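Local coordinates for chitinase A (Cycas revoluta, PDB 4MNK), which probably hydrolyses chitin as a glycoside hydrolase family 18, class V plant chitinase, and here binds chitooligosaccharide in its cleft, at residues D84-L89 with V132-E137; F162-F167 with Y175-I180. All blocks are in the same frame, centred on the assembly; numbering follows the deposited sequence.

Interaction 1: D84-L89 with V132-E137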
# COMPACT_ATOMS: atom_id res chain seq x y z
N ASP A 84 -13.28 2.34 11.98
CA ASP A 84 -14.52 2.27 12.76
C ASP A 84 -15.55 1.37 12.09
O ASP A 84 -16.21 0.57 12.75
CB ASP A 84 -15.13 3.67 12.94
CG ASP A 84 -14.27 4.60 13.79
OD1 ASP A 84 -13.32 4.13 14.45
OD2 ASP A 84 -14.55 5.81 13.77
N ASN A 85 -15.68 1.51 10.77
CA ASN A 85 -16.62 0.72 10.00
C ASN A 85 -16.28 -0.77 9.98
O ASN A 85 -17.17 -1.60 10.14
CB ASN A 85 -16.78 1.28 8.58
CG ASN A 85 -17.65 2.52 8.54
OD1 ASN A 85 -18.39 2.80 9.49
ND2 ASN A 85 -17.58 3.25 7.44
N PHE A 86 -15.00 -1.11 9.80
CA PHE A 86 -14.57 -2.50 9.89
C PHE A 86 -14.86 -3.09 11.28
O PHE A 86 -15.31 -4.22 11.39
CB PHE A 86 -13.08 -2.66 9.57
CG PHE A 86 -12.79 -2.96 8.12
CD1 PHE A 86 -12.08 -2.05 7.35
CD2 PHE A 86 -13.20 -4.15 7.54
CE1 PHE A 86 -11.79 -2.32 6.02
CE2 PHE A 86 -12.92 -4.43 6.20
CZ PHE A 86 -12.21 -3.51 5.44
N ALA A 87 -14.59 -2.31 12.32
CA ALA A 87 -14.82 -2.76 13.69
C ALA A 87 -16.30 -3.04 13.95
O ALA A 87 -16.65 -4.04 14.58
CB ALA A 87 -14.27 -1.76 14.69
N LYS A 88 -17.18 -2.18 13.45
CA LYS A 88 -18.62 -2.39 13.56
C LYS A 88 -19.06 -3.61 12.76
O LYS A 88 -19.80 -4.47 13.26
CB LYS A 88 -19.40 -1.16 13.08
CG LYS A 88 -19.39 0.01 14.06
CD LYS A 88 -20.28 1.15 13.60
CE LYS A 88 -19.65 1.95 12.47
NZ LYS A 88 -20.49 3.11 12.06
N LEU A 89 -18.59 -3.68 11.51
CA LEU A 89 -18.89 -4.79 10.61
C LEU A 89 -18.53 -6.14 11.20
O LEU A 89 -19.35 -7.06 11.23
CB LEU A 89 -18.13 -4.59 9.30
CG LEU A 89 -18.02 -5.79 8.34
CD1 LEU A 89 -19.38 -6.21 7.82
CD2 LEU A 89 -17.08 -5.44 7.21
N VAL A 132 -10.56 -12.07 11.65
CA VAL A 132 -10.38 -13.48 11.29
C VAL A 132 -11.70 -14.10 10.81
O VAL A 132 -11.71 -14.81 9.80
CB VAL A 132 -9.77 -14.28 12.48
CG1 VAL A 132 -10.02 -15.79 12.35
CG2 VAL A 132 -8.28 -14.00 12.61
N LYS A 133 -12.80 -13.82 11.51
CA LYS A 133 -14.12 -14.32 11.12
C LYS A 133 -14.50 -13.82 9.73
O LYS A 133 -14.90 -14.60 8.88
CB LYS A 133 -15.19 -13.92 12.14
CG LYS A 133 -15.01 -14.50 13.53
CD LYS A 133 -16.09 -14.00 14.48
CE LYS A 133 -15.75 -14.29 15.93
NZ LYS A 133 -16.79 -13.77 16.85
N LEU A 134 -14.35 -12.51 9.50
CA LEU A 134 -14.67 -11.92 8.20
C LEU A 134 -13.87 -12.56 7.07
O LEU A 134 -14.43 -12.97 6.06
CB LEU A 134 -14.43 -10.40 8.21
CG LEU A 134 -14.81 -9.67 6.91
CD1 LEU A 134 -16.32 -9.43 6.85
CD2 LEU A 134 -14.04 -8.37 6.77
N VAL A 135 -12.55 -12.63 7.26
CA VAL A 135 -11.66 -13.11 6.21
C VAL A 135 -11.87 -14.60 5.93
O VAL A 135 -11.85 -15.03 4.77
CB VAL A 135 -10.18 -12.79 6.53
CG1 VAL A 135 -9.24 -13.41 5.51
CG2 VAL A 135 -9.97 -11.28 6.56
N SER A 136 -12.11 -15.39 6.97
CA SER A 136 -12.38 -16.82 6.79
C SER A 136 -13.65 -17.02 5.95
O SER A 136 -13.68 -17.84 5.03
CB SER A 136 -12.50 -17.53 8.13
OG SER A 136 -12.68 -18.92 7.95
N GLU A 137 -14.69 -16.25 6.27
CA GLU A 137 -15.95 -16.29 5.54
C GLU A 137 -15.79 -15.82 4.09
O GLU A 137 -16.38 -16.39 3.17
CB GLU A 137 -17.03 -15.49 6.28
CG GLU A 137 -17.48 -16.16 7.58
CD GLU A 137 -18.09 -15.20 8.61
OE1 GLU A 137 -18.37 -14.03 8.27
OE2 GLU A 137 -18.28 -15.63 9.77

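Interaction 2: F162-F167 with Y175-I180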
# COMPACT_ATOMS: atom_id res chain seq x y z
N PHE A 162 3.80 -2.76 8.65
CA PHE A 162 5.15 -3.14 8.26
C PHE A 162 5.68 -4.34 9.05
O PHE A 162 6.54 -5.07 8.57
CB PHE A 162 6.12 -1.95 8.36
CG PHE A 162 6.80 -1.82 9.71
CD1 PHE A 162 6.14 -1.23 10.78
CD2 PHE A 162 8.11 -2.26 9.88
CE1 PHE A 162 6.77 -1.10 12.02
CE2 PHE A 162 8.74 -2.13 11.11
CZ PHE A 162 8.07 -1.55 12.19
N HIS A 163 5.12 -4.53 10.25
CA HIS A 163 5.58 -5.53 11.20
C HIS A 163 4.46 -6.53 11.49
O HIS A 163 3.28 -6.18 11.44
CB HIS A 163 5.99 -4.83 12.50
CG HIS A 163 6.94 -5.61 13.35
ND1 HIS A 163 6.54 -6.66 14.14
CD2 HIS A 163 8.27 -5.46 13.56
CE1 HIS A 163 7.59 -7.15 14.79
NE2 HIS A 163 8.65 -6.43 14.45
N GLN A 164 4.85 -7.76 11.79
CA GLN A 164 3.90 -8.83 12.09
C GLN A 164 3.18 -8.61 13.43
O GLN A 164 2.07 -9.11 13.63
CB GLN A 164 4.62 -10.19 12.05
CG GLN A 164 3.73 -11.42 12.18
CD GLN A 164 3.66 -11.97 13.60
OE1 GLN A 164 4.53 -11.70 14.43
NE2 GLN A 164 2.62 -12.74 13.88
N LYS A 165 3.82 -7.86 14.33
CA LYS A 165 3.24 -7.56 15.64
C LYS A 165 2.55 -6.20 15.64
O LYS A 165 3.10 -5.22 15.12
CB LYS A 165 4.32 -7.56 16.73
CG LYS A 165 5.16 -8.83 16.82
CD LYS A 165 4.43 -9.95 17.55
CE LYS A 165 5.33 -11.17 17.69
NZ LYS A 165 4.70 -12.24 18.51
N LEU A 166 1.36 -6.15 16.21
CA LEU A 166 0.65 -4.90 16.42
C LEU A 166 0.62 -4.63 17.93
O LEU A 166 -0.23 -5.18 18.62
CB LEU A 166 -0.78 -4.97 15.86
CG LEU A 166 -0.95 -5.20 14.36
CD1 LEU A 166 -2.38 -5.61 14.02
CD2 LEU A 166 -0.56 -3.96 13.57
N PHE A 167 1.53 -3.82 18.45
CA PHE A 167 2.61 -3.16 17.72
C PHE A 167 3.95 -3.59 18.36
O PHE A 167 3.95 -4.07 19.49
CB PHE A 167 2.39 -1.64 17.75
CG PHE A 167 1.14 -1.21 17.03
CD1 PHE A 167 -0.08 -1.15 17.69
CD2 PHE A 167 1.19 -0.90 15.67
CE1 PHE A 167 -1.24 -0.77 17.01
CE2 PHE A 167 0.03 -0.52 14.99
CZ PHE A 167 -1.18 -0.45 15.66
N TYR A 175 -0.54 -10.50 13.40
CA TYR A 175 -1.13 -11.13 12.23
C TYR A 175 -0.93 -12.64 12.28
O TYR A 175 0.20 -13.11 12.47
CB TYR A 175 -0.53 -10.56 10.94
CG TYR A 175 -0.89 -9.12 10.67
CD1 TYR A 175 0.00 -8.09 10.98
CD2 TYR A 175 -2.11 -8.78 10.10
CE1 TYR A 175 -0.32 -6.76 10.74
CE2 TYR A 175 -2.45 -7.45 9.85
CZ TYR A 175 -1.55 -6.45 10.16
OH TYR A 175 -1.86 -5.13 9.91
N PRO A 176 -2.03 -13.40 12.14
CA PRO A 176 -1.91 -14.86 12.14
C PRO A 176 -1.42 -15.35 10.77
O PRO A 176 -2.22 -15.47 9.84
CB PRO A 176 -3.34 -15.33 12.44
CG PRO A 176 -4.22 -14.22 11.93
CD PRO A 176 -3.43 -12.94 12.04
N VAL A 177 -0.13 -15.62 10.67
CA VAL A 177 0.50 -15.81 9.35
C VAL A 177 0.07 -17.09 8.62
O VAL A 177 -0.06 -17.07 7.40
CB VAL A 177 2.05 -15.68 9.37
CG1 VAL A 177 2.46 -14.31 9.88
CG2 VAL A 177 2.70 -16.79 10.20
N GLN A 178 -0.15 -18.17 9.36
CA GLN A 178 -0.60 -19.42 8.75
C GLN A 178 -2.02 -19.27 8.20
O GLN A 178 -2.31 -19.70 7.08
CB GLN A 178 -0.53 -20.57 9.76
CG GLN A 178 -0.82 -21.94 9.18
CD GLN A 178 -1.06 -22.97 10.25
OE1 GLN A 178 -2.05 -22.90 10.99
NE2 GLN A 178 -0.17 -23.94 10.34
N PHE A 179 -2.89 -18.65 8.99
CA PHE A 179 -4.24 -18.28 8.58
C PHE A 179 -4.22 -17.47 7.28
O PHE A 179 -4.92 -17.79 6.32
CB PHE A 179 -4.92 -17.48 9.70
CG PHE A 179 -6.26 -16.90 9.33
CD1 PHE A 179 -7.43 -17.58 9.65
CD2 PHE A 179 -6.35 -15.67 8.68
CE1 PHE A 179 -8.67 -17.05 9.31
CE2 PHE A 179 -7.59 -15.14 8.34
CZ PHE A 179 -8.75 -15.83 8.65
N ILE A 180 -3.40 -16.42 7.28
CA ILE A 180 -3.28 -15.52 6.13
C ILE A 180 -2.76 -16.26 4.89
O ILE A 180 -3.31 -16.10 3.79
CB ILE A 180 -2.38 -14.31 6.47
CG1 ILE A 180 -3.10 -13.36 7.43
CG2 ILE A 180 -1.96 -13.58 5.20
CD1 ILE A 180 -2.21 -12.29 8.04

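Interaction 1: D84-L89 with V132-E137
In the helical layer wrapped around the TIM barrel of this family 18 enzyme, L134 of helix 125-149 rests its forked end against F86 and L89 of helix 80-90. The two helices are not neighbours in sequence: helix 93-110 and barrel strand 114-119 come between them along the chain. Their backbones stay well apart, the nearest pair of CA atoms being L89 and L134 at 8.6 Å, and the gap is bridged by apolar side chains alone. F86 and L89, one helical turn apart, present a joint surface, with F86 CD2 lying 4.1 Å from L89 CD2. L134 meets it with one methyl for each partner. Its CG lies anti to the backbone N (chi1 -177°), which sends the fork out toward helix 80-90. There CD2 meets the edge of the F86 ring near its plane, 4.1 Å from CE2, while the ring stacks with Y119 at the end of strand 114-119. In L89 the same anti placement of CG (chi1 165°) carries CD2 to where it meets L134 CD1, the two side chains crossing at about a right angle. Helix 93-110 completes the packing, because F99 touches both leucines and A95 touches L89. The same helix supplies a polar link beside the greasy one: R96 forms a salt bridge with E137, one turn on from L134. About 103 Å² is buried directly between the two segments, a small apolar patch whose remaining packing comes from helix 93-110. The leucine pair closes it methyl to methyl, L89 CD2 sitting 4.1 Å from L134 CD1.

Interaction 2: F162-F167 with Y175-I180
Q164 and Y175 bring the two backbones together, their CA atoms 5.5 Å apart, and Y175 N donates a nearly straight bond (163°) to Q164 O at 3.0 Å. This bond lies next to the short antiparallel hairpin of strands 165-166 and 173-174, in which the backbone of L166 bonds to V172 and T173; the hairpin belongs to the excursion that leads from barrel strand 155-161 to helix 177-183. The Q164 side chain then reaches back to the same tyrosine. CG starts anti to the backbone N, and a bend at chi2 (-97°) turns the amide so that NE2 donates to Y175 O at 2.8 Å, with the acceptor close to the amide plane. The approach to that carbonyl is tilted out of its own plane by 21°. NE2 has a second acceptor in E174 OE2, and K165 NZ makes a salt bridge with the other oxygen of that carboxylate. Q164 CG meanwhile rests on V177 CG1 at 3.9 Å, at the first turn of the helix. L166 CD1 sits over one face of the Y175 ring, 4.0 Å from CZ. H163 O comes instead to the ring edge near its plane, 3.7 Å from CE1. The phenol OH is hydrogen-bonded to Y161 N, so the ring is held at its far end as well as along its length. Within 162-167, K165 N donates to H163 ND1 in the imidazole plane, which favours this orientation of the ring. Q164 thus takes the N-H of Y175 on its backbone O and gives its side-chain NE2 to the Y175 carbonyl, so the backbone N and O of one residue are both bonded to one glutamine, and the two bonds tie the loop to the residue just before P176, the N-cap of helix 177-183.

The two contacts lie with their centres about 16 Å apart and meet along helix 125-149. F179, from the helix that begins in interaction 2, packs against the 132-137 segment of interaction 1: its CZ is 3.3 Å from V132 O and its CE2 is 3.7 Å from V135 CG1. P176 CG adds a contact with V132 CG2 at 4.1 Å. Segment 162-167 comes nearer the sugar: F162 belongs to the glycan pocket and touches a bound GlcNAc, though it makes no contact with 175-180. Interaction 1 is more remote, the F86 side chain being about 11 Å from a bound GlcNAc, yet F86 stacks on Y119, which sits between the glycan-pocket residues D118 and E120.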